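Local coordinates for sorbitol dehydrogenase (Gluconobacter oxydans, PDB 5ITG), which probably oxidises D-sorbitol to L-sorbose, with a nicotinamide cofactor of the NADP type as the hydride acceptor, at residues P428-D432 and A433-L437; A451-G454 and W455-L458. All coordinates share one frame; numbering follows the deposited sequence.

How the contacts relate
Contacts 1 and 2 follow one another along the chain, both in the C-terminal domain of the mannitol dehydrogenase type. Contact 1 is the loop leading into helix 432-439 and the first turns of that helix. Contact 2 is a turning stretch in the loop between that helix and helix 461-477. Their centres are about 17 Å apart, and they touch where Tyr430 OH packs 3.7 Å from Ala451 CB. They also share neighbours: Tyr430 and Ala451 both rest on Cys378 of helix 377-394, while Tyr430 and Phe452 both meet Tyr409 of helix 400-412. Their centres lie about 28 and 27 Å from the chain centre. Neither contact includes a bound substrate or cofactor.

Contact 1: P428-D432 and A433-L437; sequences PTYGD and AEWKL
The Tyr430 ring has Glu434 CB over one face, and near its plane, at the edge, lies Trp435 CE2. The two rings form a T-shaped (edge-to-face) pair in which Tyr430 is the edge. Tyr430 CD2 lies above the centre of the indole. The planes are 82° apart, and the centroids of the tyrosine ring and the five-membered indole ring are 5.8 Å apart. Tyr430 CB also sits over the five-membered ring, 4.1 Å from its centroid, as a CH-pi contact. A second CH-pi contact runs from Glu434 CB to the Tyr430 ring, 4.0 Å from its centroid. The phenol end points on into the protein, where OH is hydrogen-bonded to Tyr409 OH.

The Glu434 side chain turns back toward the residue that precedes the helix. Its chain bends at chi2 (64°), which carries the carboxylate round to the backbone there. Gly431 N donates to Glu434 OE1 at 2.8 Å and meets the anti lone pair, the one away from OE2. Helical bonding follows at once. Trp435 N donates to Gly431 O at 3.1 Å, in a nearly straight bond (170°). Lys436 N donates to Asp432 O at 3.0 Å.

Gly431 is the N-cap residue. Glu434, three residues on, therefore supplies the reciprocal half of a capping box, while glycine has no side chain to supply the other half. Tyr430 and Trp435 stand just before the cap and four residues after it, and their packing is the hydrophobic staple of a helix N-terminus.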
loop_
_atom_site.group_PDB
_atom_site.type_symbol
_atom_site.label_atom_id
_atom_site.label_comp_id
_atom_site.label_asym_id
_atom_site.label_seq_id
_atom_site.Cartn_x
_atom_site.Cartn_y
_atom_site.Cartn_z
ATOM N N PRO A 428 -6.762 3.300 -18.865
ATOM C CA PRO A 428 -8.002 2.517 -18.872
ATOM C C PRO A 428 -9.293 3.321 -19.028
ATOM O O PRO A 428 -10.209 2.891 -19.722
ATOM C CB PRO A 428 -7.944 1.778 -17.539
ATOM C CG PRO A 428 -6.481 1.562 -17.346
ATOM C CD PRO A 428 -5.915 2.916 -17.722
ATOM N N THR A 429 -9.359 4.490 -18.396
ATOM C CA THR A 429 -10.564 5.315 -18.450
ATOM C C THR A 429 -10.731 6.095 -19.749
ATOM O O THR A 429 -11.775 6.701 -19.980
ATOM C CB THR A 429 -10.600 6.324 -17.283
ATOM O OG1 THR A 429 -9.518 7.256 -17.422
ATOM C CG2 THR A 429 -10.474 5.603 -15.951
ATOM N N TYR A 430 -9.705 6.090 -20.590
ATOM C CA TYR A 430 -9.769 6.807 -21.857
ATOM C C TYR A 430 -10.346 5.939 -22.966
ATOM O O TYR A 430 -10.071 4.740 -23.037
ATOM C CB TYR A 430 -8.374 7.287 -22.283
ATOM C CG TYR A 430 -7.850 8.496 -21.538
ATOM C CD1 TYR A 430 -8.546 9.038 -20.455
ATOM C CD2 TYR A 430 -6.646 9.094 -21.913
ATOM C CE1 TYR A 430 -8.049 10.149 -19.764
ATOM C CE2 TYR A 430 -6.144 10.197 -21.232
ATOM C CZ TYR A 430 -6.848 10.719 -20.156
ATOM O OH TYR A 430 -6.338 11.796 -19.466
ATOM N N GLY A 431 -11.150 6.563 -23.823
ATOM C CA GLY A 431 -11.744 5.866 -24.949
ATOM C C GLY A 431 -11.190 6.475 -26.224
ATOM O O GLY A 431 -10.146 7.131 -26.192
ATOM N N ASP A 432 -11.881 6.275 -27.344
ATOM C CA ASP A 432 -11.428 6.822 -28.621
ATOM C C ASP A 432 -11.441 8.341 -28.596
ATOM O O ASP A 432 -10.520 8.991 -29.096
ATOM C CB ASP A 432 -12.321 6.332 -29.768
ATOM C CG ASP A 432 -12.296 4.827 -29.928
ATOM O OD1 ASP A 432 -11.190 4.246 -29.921
ATOM O OD2 ASP A 432 -13.384 4.226 -30.070
ATOM N N ALA A 433 -12.497 8.905 -28.018
ATOM C CA ALA A 433 -12.633 10.351 -27.924
ATOM C C ALA A 433 -11.445 10.954 -27.167
ATOM O O ALA A 433 -10.764 11.849 -27.667
ATOM C CB ALA A 433 -13.937 10.705 -27.221
ATOM N N GLU A 434 -11.198 10.460 -25.960
ATOM C CA GLU A 434 -10.092 10.970 -25.160
ATOM C C GLU A 434 -8.749 10.864 -25.880
ATOM O O GLU A 434 -8.008 11.843 -25.971
ATOM C CB GLU A 434 -10.015 10.225 -23.826
ATOM C CG GLU A 434 -11.147 10.537 -22.858
ATOM C CD GLU A 434 -12.504 10.105 -23.377
ATOM O OE1 GLU A 434 -12.717 8.889 -23.570
ATOM O OE2 GLU A 434 -13.361 10.987 -23.593
ATOM N N TRP A 435 -8.439 9.676 -26.396
ATOM C CA TRP A 435 -7.172 9.459 -27.086
ATOM C C TRP A 435 -6.990 10.322 -28.323
ATOM O O TRP A 435 -5.861 10.641 -28.694
ATOM C CB TRP A 435 -7.004 7.980 -27.453
ATOM C CG TRP A 435 -6.405 7.161 -26.350
ATOM C CD1 TRP A 435 -6.964 6.080 -25.733
ATOM C CD2 TRP A 435 -5.119 7.351 -25.739
ATOM N NE1 TRP A 435 -6.107 5.584 -24.778
ATOM C CE2 TRP A 435 -4.968 6.345 -24.761
ATOM C CE3 TRP A 435 -4.081 8.273 -25.924
ATOM C CZ2 TRP A 435 -3.818 6.232 -23.967
ATOM C CZ3 TRP A 435 -2.935 8.162 -25.136
ATOM C CH2 TRP A 435 -2.816 7.147 -24.171
ATOM N N LYS A 436 -8.091 10.701 -28.965
ATOM C CA LYS A 436 -8.004 11.546 -30.149
ATOM C C LYS A 436 -7.457 12.901 -29.724
ATOM O O LYS A 436 -6.574 13.458 -30.373
ATOM C CB LYS A 436 -9.382 11.738 -30.789
ATOM C CG LYS A 436 -9.385 12.744 -31.941
ATOM C CD LYS A 436 -10.789 12.952 -32.499
ATOM C CE LYS A 436 -10.788 13.903 -33.691
ATOM N NZ LYS A 436 -12.148 14.039 -34.289
ATOM N N LEU A 437 -7.995 13.424 -28.629
ATOM C CA LEU A 437 -7.562 14.712 -28.100
ATOM C C LEU A 437 -6.100 14.641 -27.682
ATOM O O LEU A 437 -5.293 15.494 -28.049
ATOM C CB LEU A 437 -8.414 15.098 -26.887
ATOM C CG LEU A 437 -9.899 15.377 -27.131
ATOM C CD1 LEU A 437 -10.599 15.610 -25.801
ATOM C CD2 LEU A 437 -10.051 16.591 -28.035
#

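Contact 2: A451-G454 and W455-L458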
loop_
_atom_site.group_PDB
_atom_site.type_symbol
_atom_site.label_atom_id
_atom_site.label_comp_id
_atom_site.label_asym_id
_atom_site.label_seq_id
_atom_site.Cartn_x
_atom_site.Cartn_y
_atom_site.Cartn_z
ATOM N N ALA A 451 -8.597 14.201 -16.900
ATOM C CA ALA A 451 -7.547 14.298 -15.889
ATOM C C ALA A 451 -7.570 15.598 -15.088
ATOM O O ALA A 451 -7.208 15.609 -13.908
ATOM C CB ALA A 451 -6.172 14.131 -16.555
ATOM N N PHE A 452 -8.013 16.678 -15.726
ATOM C CA PHE A 452 -8.028 17.995 -15.104
ATOM C C PHE A 452 -9.390 18.487 -14.606
ATOM O O PHE A 452 -9.536 19.661 -14.246
ATOM C CB PHE A 452 -7.430 18.995 -16.097
ATOM C CG PHE A 452 -6.246 18.447 -16.856
ATOM C CD1 PHE A 452 -5.165 17.879 -16.177
ATOM C CD2 PHE A 452 -6.229 18.452 -18.249
ATOM C CE1 PHE A 452 -4.088 17.318 -16.875
ATOM C CE2 PHE A 452 -5.156 17.893 -18.957
ATOM C CZ PHE A 452 -4.085 17.324 -18.270
ATOM N N ASP A 453 -10.374 17.590 -14.564
ATOM C CA ASP A 453 -11.721 17.947 -14.117
ATOM C C ASP A 453 -11.831 18.382 -12.656
ATOM O O ASP A 453 -12.748 19.124 -12.298
ATOM C CB ASP A 453 -12.692 16.781 -14.347
ATOM C CG ASP A 453 -13.053 16.592 -15.815
ATOM O OD1 ASP A 453 -12.667 17.438 -16.637
ATOM O OD2 ASP A 453 -13.730 15.593 -16.139
ATOM N N GLY A 454 -10.909 17.914 -11.818
ATOM C CA GLY A 454 -10.942 18.247 -10.403
ATOM C C GLY A 454 -10.856 19.725 -10.056
ATOM O O GLY A 454 -11.255 20.130 -8.960
ATOM N N TRP A 455 -10.325 20.534 -10.969
ATOM C CA TRP A 455 -10.206 21.964 -10.714
ATOM C C TRP A 455 -10.850 22.819 -11.797
ATOM O O TRP A 455 -10.743 24.046 -11.779
ATOM C CB TRP A 455 -8.734 22.356 -10.548
ATOM C CG TRP A 455 -7.842 22.008 -11.711
ATOM C CD1 TRP A 455 -7.681 22.716 -12.869
ATOM C CD2 TRP A 455 -6.955 20.890 -11.795
ATOM N NE1 TRP A 455 -6.737 22.110 -13.671
ATOM C CE2 TRP A 455 -6.275 20.985 -13.033
ATOM C CE3 TRP A 455 -6.662 19.815 -10.945
ATOM C CZ2 TRP A 455 -5.321 20.046 -13.437
ATOM C CZ3 TRP A 455 -5.710 18.875 -11.352
ATOM C CH2 TRP A 455 -5.052 19.004 -12.590
ATOM N N ARG A 456 -11.555 22.163 -12.713
ATOM C CA ARG A 456 -12.195 22.847 -13.830
ATOM C C ARG A 456 -13.250 23.885 -13.430
ATOM O O ARG A 456 -13.539 24.798 -14.201
ATOM C CB ARG A 456 -12.802 21.812 -14.783
ATOM C CG ARG A 456 -12.943 22.303 -16.213
ATOM C CD ARG A 456 -13.507 21.223 -17.122
ATOM N NE ARG A 456 -12.578 20.117 -17.357
ATOM C CZ ARG A 456 -11.452 20.212 -18.063
ATOM N NH1 ARG A 456 -11.098 21.366 -18.608
ATOM N NH2 ARG A 456 -10.689 19.142 -18.241
ATOM N N ASP A 457 -13.814 23.765 -12.231
ATOM C CA ASP A 457 -14.828 24.719 -11.784
ATOM C C ASP A 457 -14.237 26.097 -11.490
ATOM O O ASP A 457 -14.938 27.110 -11.527
ATOM C CB ASP A 457 -15.564 24.187 -10.548
ATOM C CG ASP A 457 -14.622 23.785 -9.430
ATOM O OD1 ASP A 457 -13.797 22.872 -9.644
ATOM O OD2 ASP A 457 -14.713 24.381 -8.337
ATOM N N LEU A 458 -12.939 26.129 -11.204
ATOM C CA LEU A 458 -12.241 27.376 -10.916
ATOM C C LEU A 458 -11.858 28.076 -12.220
ATOM O O LEU A 458 -12.045 27.533 -13.308
ATOM C CB LEU A 458 -10.973 27.081 -10.111
ATOM C CG LEU A 458 -11.195 26.356 -8.782
ATOM C CD1 LEU A 458 -9.856 25.917 -8.207
ATOM C CD2 LEU A 458 -11.931 27.277 -7.817
#
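Trp455 has its CG between the backbone N and the carbonyl carbon (chi1 57°), and this places the indole beside Phe452. In Arg456 the chain runs extended to CD and then bends at chi3 (-70°), which brings the guanidinium back to Asp453.

The two aromatic side chains lie side by side and point the same way. Their rings are inclined to each other, neither stacked nor edge-to-face. The nearest approach is Phe452 CD1 to Trp455 CZ2, 3.5 Å. Phe452 CA adds a CH-pi contact, 4.0 Å from the centroid of the six-membered indole ring. Phe452 O lies over an indole face, offset toward the rim, and also over a face of the Arg456 guanidinium.

This is an irregular, turning part of the C-terminal domain. Two weak backbone bonds reach three residues back: Trp455 N donates to Phe452 O and Arg456 N to Asp453 O. A type I beta turn from Trp455 to Leu458 comes next, closed by Leu458 N to Trp455 O at 3.1 Å. Inward, Phe452 and Trp455 pack on Ile406 of helix 400-412, and Trp455 also meets Val389 of helix 377-394.

On the exposed side, Arg456 and Asp453 form a salt bridge. NE and NH2 both grip OD1, approaching it from opposite faces of the carboxylate plane. Arg456 NE to Asp453 OD1 is 2.8 Å, and the longer bond from Arg456 NH2 to the same oxygen is 3.1 Å. OD1 lies almost exactly in the guanidinium plane. NH2 has a second acceptor in Leu447 O. Arg390 of helix 377-394 uses NH1 for both a salt bridge with Asp457 OD1 and a hydrogen bond to Gly454 O.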